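Local coordinates for protein possible TctC subunit of the Tripartite Tricarboxylate Transport(TTT) Family (Rhodopseudomonas palustris, PDB 6HKE) that binds malate as a periplasmic substrate-binding protein and probably delivers it to a tripartite tricarboxylate transporter for uptake, at residues T17-V22 / E50-L55; H74-G79 / L241-G246; T103-L108 / P250-L255. The protein carries 2 engineered substitutions. All coordinates share one frame; numbering follows the deposited sequence.

Interaction 1: residues T17-V22 / E50-L55; sequences TVTVVV and EIENML
Val20 and Ile51 pair at the middle of two parallel strands, 18-22 and 49-53, which helix 29-45 connects into a beta-alpha-beta unit. Five backbone hydrogen bonds join the strands. Val20 uses both of its main-chain groups: its N donates to Glu50 O (2.8 Å), and its O accepts from Glu52 N (3.0 Å). Val22 repeats the pattern with Glu52 O and Met54 N, while Val18 O receives Glu50 N. On the face holding Thr19, Val21, Glu50 and Glu52, the hydroxyl of Thr19 donates to the carboxylate of Glu50, OG1 to OE2 at 2.7 Å, arriving on the anti side and 31° out of the carboxylate plane. The two side chains run side by side; CG of Glu50 is anti to its backbone N (chi1 180°) and the chain runs extended beyond it, so the carboxylate ends beside the hydroxyl. Thr19 CG2 meets Glu52 OE2 at 3.6 Å. An alanine at Thr19 would probably leave Glu50 OE2 without this donor and its carboxylate freer to turn. The face with Val20, Ile51 and Val22 is largely apolar, as suits strands covered by a helix: Val20 CG1 lies 4.0 Å from Ile51 CD1, and Val22 packs on Thr30 and Ala34 of helix 29-45. Asn53 is the polar residue at the end of that face; its amide donates to Phe24 O and Asp31 OD1, with ND2 3.6 Å from Val22 CG1.

Interaction 2: residues H74-G79 / L241-G246; sequences HTLIVG and LFAPRG
In the part of the mixed sheet that lies in one lobe of this binding protein, strand 75-80 is joined by an antiparallel neighbour, strand 236-244, and Ile77 with Phe242 make the hydrogen-bonded pair. Ile77 N donates to Phe242 O (2.9 Å), and Phe242 N returns an equally short bond to Ile77 O (2.9 Å), nearly straight at 170°. In the side chains of this pair, Ile77 keeps CG1 anti to its backbone N (chi1 180°), which leaves CG2 in the crowded position between N and C, 3.7 Å from Phe242 CB. The Phe242 ring presents its edge to Ile77 O, and CE1 passes 3.8 Å from Gly79 CA. Glycine suits that place because a methyl there would run into the ring; His84 stacks on the same ring. On the opposite face, Leu76 fills the space between two residues of the partner strand: its CD2 touches Ala243 CB at 3.6 Å, and its CB lies 3.9 Å from Leu241 CD1. Small Ala243 lets the leucine branch approach closely. Farther on, Pro244, which has no N-H to offer, sets CD 3.2 Å from Thr75 O. One strand running against its parallel neighbours, reached only after the chain has passed through the other lobe, is the mark of the type II periplasmic binding protein fold.

Interaction 3: residues T103-L108 / P250-L255; sequences TPVALL and PIVAKL
Val105 and Val252 face each other where helix 249-263 packs on strand 102-118, a helix-on-sheet layer in one lobe of the binding-protein fold. The short segments run almost parallel, 8° between their directions, with axes 7.8 Å apart, and no hydrogen bond links them; the contact is apolar. Val252 reaches across with both methyls. Its CG1, anti to the backbone N (chi1 176°), comes over the strand backbone, 3.8 Å from Pro104 O and 4.1 Å from Val105 CA, whereas CG2 meets the methyl of Thr103, CG2 to CG2 at 3.5 Å. The two valine side chains themselves stand a little apart, Val105 CG2 to Val252 CG1 at 4.4 Å. Val105 instead sends CG1 to the next turn of the helix, where it lies 3.6 Å from Leu255 CB. Val252 and Leu255, three residues apart, fall on the same side of the helix, so that the strand meets a run of apolar surface; Leu255 continues it onto Phe13. Short, branched valines suit a place where helix and strand come this close. The strand is not regular here: Val105 and Ala106 both lie opposite Leu241 in a classic beta bulge, and both CB atoms point to the helix. Thr103 turns its methyl to Val252 while its hydroxyl takes a weak hydrogen bond from Gly246 N. Just past Leu255, the side-chain amide of Asn256 donates through ND2 to Val105 O.

The three contacts follow one sheet from strand to strand. Interaction 1 joins interaction 2 through Thr19, whose N lies 2.7 Å from His74 O and whose O lies 2.8 Å from Leu76 N; the centres of the two contacts are about 10 Å apart. Interaction 2 passes to interaction 3 through Ala243 N and Thr103 O at 2.8 Å, and through Leu241 N and Ala106 O, also at 2.8 Å; helix 249-263 then covers the sheet there. The first contact comes near the pocket: the side chain of Val22 is about 6 Å from bound malate and about 4 Å from that of malate-binding Thr30. In the second, Gly79 directly precedes His80, another malate-binding residue. Interaction 3 lies away from the site.

Interaction 1: residues T17-V22 / E50-L55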
loop_
_atom_site.group_PDB
_atom_site.type_symbol
_atom_site.label_atom_id
_atom_site.label_comp_id
_atom_site.label_asym_id
_atom_site.label_seq_id
_atom_site.Cartn_x
_atom_site.Cartn_y
_atom_site.Cartn_z
ATOM N N THR A 17 9.355 18.948 15.901
ATOM C CA THR A 17 8.770 18.414 14.651
ATOM C C THR A 17 8.833 16.888 14.690
ATOM O O THR A 17 9.895 16.346 15.031
ATOM C CB THR A 17 9.475 19.008 13.433
ATOM O OG1 THR A 17 9.250 20.412 13.508
ATOM C CG2 THR A 17 8.959 18.465 12.123
ATOM N N VAL A 18 7.710 16.222 14.420
ATOM C CA VAL A 18 7.669 14.740 14.291
ATOM C C VAL A 18 8.007 14.396 12.838
ATOM O O VAL A 18 7.446 15.042 11.937
ATOM C CB VAL A 18 6.311 14.169 14.717
ATOM C CG1 VAL A 18 6.241 12.668 14.473
ATOM C CG2 VAL A 18 5.995 14.509 16.166
ATOM N N THR A 19 8.927 13.451 12.630
ATOM C CA THR A 19 9.262 12.892 11.301
ATOM C C THR A 19 8.428 11.621 11.082
ATOM O O THR A 19 8.465 10.703 11.924
ATOM C CB THR A 19 10.772 12.691 11.159
ATOM O OG1 THR A 19 11.352 13.998 11.205
ATOM C CG2 THR A 19 11.160 12.003 9.868
ATOM N N VAL A 20 7.642 11.616 10.007
ATOM C CA VAL A 20 6.902 10.429 9.512
ATOM C C VAL A 20 7.576 10.070 8.198
ATOM O O VAL A 20 7.561 10.886 7.256
ATOM C CB VAL A 20 5.396 10.688 9.344
ATOM C CG1 VAL A 20 4.710 9.512 8.659
ATOM C CG2 VAL A 20 4.733 11.018 10.680
ATOM N N VAL A 21 8.214 8.916 8.205
ATOM C CA VAL A 21 8.998 8.388 7.072
ATOM C C VAL A 21 8.051 7.554 6.217
ATOM O O VAL A 21 7.318 6.730 6.786
ATOM C CB VAL A 21 10.199 7.587 7.598
ATOM C CG1 VAL A 21 11.024 7.044 6.448
ATOM C CG2 VAL A 21 11.065 8.448 8.496
ATOM N N VAL A 22 8.094 7.791 4.907
ATOM C CA VAL A 22 7.360 7.055 3.846
ATOM C C VAL A 22 8.392 6.337 2.976
ATOM O O VAL A 22 9.348 6.968 2.515
ATOM C CB VAL A 22 6.474 8.019 3.029
ATOM C CG1 VAL A 22 5.971 7.374 1.757
ATOM C CG2 VAL A 22 5.294 8.544 3.855
ATOM N N GLU A 50 6.677 16.418 9.754
ATOM C CA GLU A 50 7.547 16.451 8.555
ATOM C C GLU A 50 7.437 15.079 7.883
ATOM O O GLU A 50 7.555 14.077 8.592
ATOM C CB GLU A 50 8.961 16.786 9.033
ATOM C CG GLU A 50 10.024 16.862 7.962
ATOM C CD GLU A 50 11.414 16.754 8.571
ATOM O OE1 GLU A 50 12.167 17.755 8.519
ATOM O OE2 GLU A 50 11.733 15.672 9.120
ATOM N N ILE A 51 7.186 15.034 6.578
ATOM C CA ILE A 51 7.154 13.761 5.801
ATOM C C ILE A 51 8.519 13.602 5.135
ATOM O O ILE A 51 8.923 14.522 4.455
ATOM C CB ILE A 51 6.010 13.748 4.777
ATOM C CG1 ILE A 51 4.641 13.735 5.463
ATOM C CG2 ILE A 51 6.178 12.575 3.816
ATOM C CD1 ILE A 51 4.153 12.348 5.887
ATOM N N GLU A 52 9.207 12.490 5.382
ATOM C CA GLU A 52 10.507 12.150 4.752
ATOM C C GLU A 52 10.267 10.920 3.867
ATOM O O GLU A 52 9.773 9.872 4.399
ATOM C CB GLU A 52 11.555 11.915 5.840
ATOM C CG GLU A 52 12.980 12.017 5.335
ATOM C CD GLU A 52 14.021 11.444 6.280
ATOM O OE1 GLU A 52 15.046 10.936 5.786
ATOM O OE2 GLU A 52 13.806 11.503 7.508
ATOM N N ASN A 53 10.501 11.064 2.563
ATOM C CA ASN A 53 10.377 9.966 1.576
ATOM C C ASN A 53 11.761 9.341 1.500
ATOM O O ASN A 53 12.711 10.067 1.209
ATOM C CB ASN A 53 9.855 10.439 0.224
ATOM C CG ASN A 53 8.462 11.027 0.302
ATOM O OD1 ASN A 53 8.288 12.216 0.563
ATOM N ND2 ASN A 53 7.460 10.198 0.071
ATOM N N MET A 54 11.871 8.078 1.895
ATOM C CA MET A 54 13.168 7.388 2.056
ATOM C C MET A 54 13.117 6.111 1.226
ATOM O O MET A 54 12.478 5.128 1.667
ATOM C CB MET A 54 13.464 7.078 3.524
ATOM C CG MET A 54 14.888 6.577 3.748
ATOM S SD MET A 54 15.188 6.170 5.481
ATOM C CE MET A 54 15.021 7.809 6.195
ATOM N N LEU A 55 13.773 6.143 0.068
ATOM C CA LEU A 55 13.689 5.073 -0.948
ATOM C C LEU A 55 14.826 4.098 -0.712
ATOM O O LEU A 55 15.890 4.537 -0.239
ATOM C CB LEU A 55 13.802 5.684 -2.339
ATOM C CG LEU A 55 12.985 6.951 -2.530
ATOM C CD1 LEU A 55 13.134 7.476 -3.946
ATOM C CD2 LEU A 55 11.532 6.697 -2.157
#

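Interaction 2: residues H74-G79 / L241-G246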
loop_
_atom_site.group_PDB
_atom_site.type_symbol
_atom_site.label_atom_id
_atom_site.label_comp_id
_atom_site.label_asym_id
_atom_site.label_seq_id
_atom_site.Cartn_x
_atom_site.Cartn_y
_atom_site.Cartn_z
ATOM N N HIS A 74 9.245 10.653 17.985
ATOM C CA HIS A 74 9.511 11.750 17.019
ATOM C C HIS A 74 9.888 11.182 15.641
ATOM O O HIS A 74 9.890 11.975 14.690
ATOM C CB HIS A 74 10.537 12.726 17.602
ATOM C CG HIS A 74 9.970 13.541 18.717
ATOM N ND1 HIS A 74 10.099 13.170 20.050
ATOM C CD2 HIS A 74 9.239 14.683 18.707
ATOM C CE1 HIS A 74 9.493 14.074 20.812
ATOM N NE2 HIS A 74 8.954 15.012 20.011
ATOM N N THR A 75 10.176 9.876 15.529
ATOM C CA THR A 75 10.509 9.192 14.246
ATOM C C THR A 75 9.571 8.003 14.048
ATOM O O THR A 75 9.692 7.022 14.781
ATOM C CB THR A 75 11.980 8.767 14.173
ATOM O OG1 THR A 75 12.792 9.911 14.427
ATOM C CG2 THR A 75 12.355 8.227 12.814
ATOM N N LEU A 76 8.666 8.117 13.082
ATOM C CA LEU A 76 7.611 7.119 12.808
ATOM C C LEU A 76 7.764 6.613 11.376
ATOM O O LEU A 76 8.431 7.277 10.577
ATOM C CB LEU A 76 6.255 7.790 13.043
ATOM C CG LEU A 76 6.058 8.380 14.439
ATOM C CD1 LEU A 76 4.712 9.094 14.541
ATOM C CD2 LEU A 76 6.161 7.284 15.496
ATOM N N ILE A 77 7.195 5.444 11.091
ATOM C CA ILE A 77 7.204 4.838 9.731
ATOM C C ILE A 77 5.754 4.559 9.346
ATOM O O ILE A 77 4.987 4.044 10.179
ATOM C CB ILE A 77 8.109 3.578 9.666
ATOM C CG1 ILE A 77 8.129 2.933 8.276
ATOM C CG2 ILE A 77 7.758 2.530 10.718
ATOM C CD1 ILE A 77 8.934 3.677 7.276
ATOM N N VAL A 78 5.390 4.941 8.125
ATOM C CA VAL A 78 4.191 4.406 7.436
ATOM C C VAL A 78 4.575 3.060 6.837
ATOM O O VAL A 78 5.522 3.007 6.026
ATOM C CB VAL A 78 3.664 5.362 6.366
ATOM C CG1 VAL A 78 2.420 4.790 5.714
ATOM C CG2 VAL A 78 3.379 6.733 6.952
ATOM N N GLY A 79 3.879 2.012 7.257
ATOM C CA GLY A 79 4.004 0.674 6.678
ATOM C C GLY A 79 2.692 0.248 6.055
ATOM O O GLY A 79 1.657 0.885 6.306
ATOM N N LEU A 241 0.527 3.377 10.624
ATOM C CA LEU A 241 1.543 4.200 11.328
ATOM C C LEU A 241 2.144 3.341 12.445
ATOM O O LEU A 241 1.371 2.814 13.251
ATOM C CB LEU A 241 0.869 5.468 11.860
ATOM C CG LEU A 241 1.809 6.505 12.464
ATOM C CD1 LEU A 241 2.818 7.016 11.437
ATOM C CD2 LEU A 241 0.998 7.652 13.044
ATOM N N PHE A 242 3.468 3.167 12.433
ATOM C CA PHE A 242 4.266 2.424 13.444
ATOM C C PHE A 242 5.380 3.314 14.013
ATOM O O PHE A 242 5.814 4.261 13.335
ATOM C CB PHE A 242 4.947 1.211 12.809
ATOM C CG PHE A 242 4.041 0.270 12.056
ATOM C CD1 PHE A 242 3.506 0.630 10.829
ATOM C CD2 PHE A 242 3.759 -0.987 12.556
ATOM C CE1 PHE A 242 2.695 -0.249 10.126
ATOM C CE2 PHE A 242 2.966 -1.868 11.840
ATOM C CZ PHE A 242 2.431 -1.497 10.632
ATOM N N ALA A 243 5.829 2.969 15.224
ATOM C CA ALA A 243 6.921 3.622 15.974
ATOM C C ALA A 243 8.008 2.585 16.207
ATOM O O ALA A 243 7.758 1.383 16.062
ATOM C CB ALA A 243 6.411 4.186 17.278
ATOM N N PRO A 244 9.244 3.010 16.552
ATOM C CA PRO A 244 10.300 2.065 16.903
ATOM C C PRO A 244 9.804 1.245 18.092
ATOM O O PRO A 244 8.977 1.750 18.839
ATOM C CB PRO A 244 11.514 2.957 17.199
ATOM C CG PRO A 244 11.226 4.222 16.421
ATOM C CD PRO A 244 9.729 4.403 16.554
ATOM N N ARG A 245 10.261 -0.004 18.202
ATOM C CA ARG A 245 9.832 -0.898 19.301
ATOM C C ARG A 245 10.272 -0.233 20.605
ATOM O O ARG A 245 11.321 0.402 20.604
ATOM C CB ARG A 245 10.397 -2.304 19.111
ATOM C CG ARG A 245 9.709 -3.357 19.964
ATOM C CD ARG A 245 8.208 -3.422 19.758
ATOM N NE ARG A 245 7.632 -4.587 20.419
ATOM C CZ ARG A 245 6.459 -5.136 20.120
ATOM N NH1 ARG A 245 5.694 -4.623 19.167
ATOM N NH2 ARG A 245 6.046 -6.209 20.780
ATOM N N GLY A 246 9.430 -0.260 21.629
ATOM C CA GLY A 246 9.742 0.360 22.935
ATOM C C GLY A 246 9.299 1.811 23.043
ATOM O O GLY A 246 9.608 2.416 24.074
#

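Interaction 3: residues T103-L108 / P250-L255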
loop_
_atom_site.group_PDB
_atom_site.type_symbol
_atom_site.label_atom_id
_atom_site.label_comp_id
_atom_site.label_asym_id
_atom_site.label_seq_id
_atom_site.Cartn_x
_atom_site.Cartn_y
_atom_site.Cartn_z
ATOM N N THR A 103 6.350 -0.757 17.284
ATOM C CA THR A 103 5.144 -0.484 18.083
ATOM C C THR A 103 4.113 0.081 17.119
ATOM O O THR A 103 4.261 1.216 16.649
ATOM C CB THR A 103 5.464 0.403 19.288
ATOM O OG1 THR A 103 6.413 -0.351 20.038
ATOM C CG2 THR A 103 4.246 0.720 20.124
ATOM N N PRO A 104 3.079 -0.722 16.784
ATOM C CA PRO A 104 1.959 -0.254 15.978
ATOM C C PRO A 104 1.315 0.951 16.669
ATOM O O PRO A 104 1.121 0.899 17.848
ATOM C CB PRO A 104 0.990 -1.447 15.956
ATOM C CG PRO A 104 1.399 -2.248 17.165
ATOM C CD PRO A 104 2.895 -2.103 17.228
ATOM N N VAL A 105 0.994 1.996 15.921
ATOM C CA VAL A 105 0.321 3.208 16.459
ATOM C C VAL A 105 -1.147 3.160 16.040
ATOM O O VAL A 105 -2.016 3.207 16.946
ATOM C CB VAL A 105 1.041 4.485 15.992
ATOM C CG1 VAL A 105 0.293 5.756 16.349
ATOM C CG2 VAL A 105 2.438 4.520 16.557
ATOM N N ALA A 106 -1.407 3.061 14.728
ATOM C CA ALA A 106 -2.736 3.312 14.133
ATOM C C ALA A 106 -2.846 2.765 12.703
ATOM O O ALA A 106 -1.965 3.075 11.874
ATOM C CB ALA A 106 -2.991 4.795 14.150
ATOM N N LEU A 107 -3.924 2.024 12.418
ATOM C CA LEU A 107 -4.435 1.841 11.034
ATOM C C LEU A 107 -4.820 3.218 10.481
ATOM O O LEU A 107 -5.549 3.939 11.170
ATOM C CB LEU A 107 -5.652 0.924 11.036
ATOM C CG LEU A 107 -6.247 0.630 9.664
ATOM C CD1 LEU A 107 -5.239 -0.055 8.746
ATOM C CD2 LEU A 107 -7.486 -0.226 9.830
ATOM N N LEU A 108 -4.298 3.579 9.308
ATOM C CA LEU A 108 -4.576 4.874 8.634
ATOM C C LEU A 108 -5.713 4.717 7.633
ATOM O O LEU A 108 -6.584 5.610 7.575
ATOM C CB LEU A 108 -3.314 5.311 7.899
ATOM C CG LEU A 108 -2.110 5.533 8.795
ATOM C CD1 LEU A 108 -0.952 6.111 7.987
ATOM C CD2 LEU A 108 -2.495 6.450 9.948
ATOM N N PRO A 250 2.057 5.797 26.465
ATOM C CA PRO A 250 1.415 7.110 26.469
ATOM C C PRO A 250 1.691 7.936 25.200
ATOM O O PRO A 250 0.810 8.616 24.715
ATOM C CB PRO A 250 2.004 7.801 27.720
ATOM C CG PRO A 250 2.567 6.678 28.572
ATOM C CD PRO A 250 2.993 5.612 27.591
ATOM N N ILE A 251 2.918 7.874 24.682
ATOM C CA ILE A 251 3.298 8.569 23.420
ATOM C C ILE A 251 2.523 7.902 22.285
ATOM O O ILE A 251 1.998 8.616 21.417
ATOM C CB ILE A 251 4.826 8.534 23.210
ATOM C CG1 ILE A 251 5.541 9.411 24.243
ATOM C CG2 ILE A 251 5.180 8.947 21.796
ATOM C CD1 ILE A 251 7.039 9.535 24.034
ATOM N N VAL A 252 2.408 6.576 22.329
ATOM C CA VAL A 252 1.609 5.806 21.337
ATOM C C VAL A 252 0.131 6.216 21.452
ATOM O O VAL A 252 -0.488 6.396 20.391
ATOM C CB VAL A 252 1.813 4.292 21.491
ATOM C CG1 VAL A 252 0.910 3.523 20.543
ATOM C CG2 VAL A 252 3.264 3.908 21.269
ATOM N N ALA A 253 -0.419 6.364 22.671
ATOM C CA ALA A 253 -1.854 6.714 22.885
ATOM C C ALA A 253 -2.168 8.074 22.235
ATOM O O ALA A 253 -3.183 8.195 21.541
ATOM C CB ALA A 253 -2.180 6.700 24.361
ATOM N N LYS A 254 -1.278 9.052 22.411
ATOM C CA LYS A 254 -1.452 10.448 21.940
ATOM C C LYS A 254 -1.339 10.476 20.414
ATOM O O LYS A 254 -2.100 11.225 19.786
ATOM C CB LYS A 254 -0.419 11.353 22.613
ATOM C CG LYS A 254 -0.493 12.828 22.239
ATOM C CD LYS A 254 -0.245 13.749 23.418
ATOM C CE LYS A 254 0.439 15.049 23.044
ATOM N NZ LYS A 254 -0.477 15.982 22.347
ATOM N N LEU A 255 -0.409 9.717 19.835
ATOM C CA LEU A 255 -0.265 9.665 18.359
ATOM C C LEU A 255 -1.531 9.027 17.809
ATOM O O LEU A 255 -2.120 9.579 16.865
ATOM C CB LEU A 255 0.984 8.874 17.968
ATOM C CG LEU A 255 2.300 9.615 18.194
ATOM C CD1 LEU A 255 3.493 8.701 17.958
ATOM C CD2 LEU A 255 2.382 10.848 17.309
#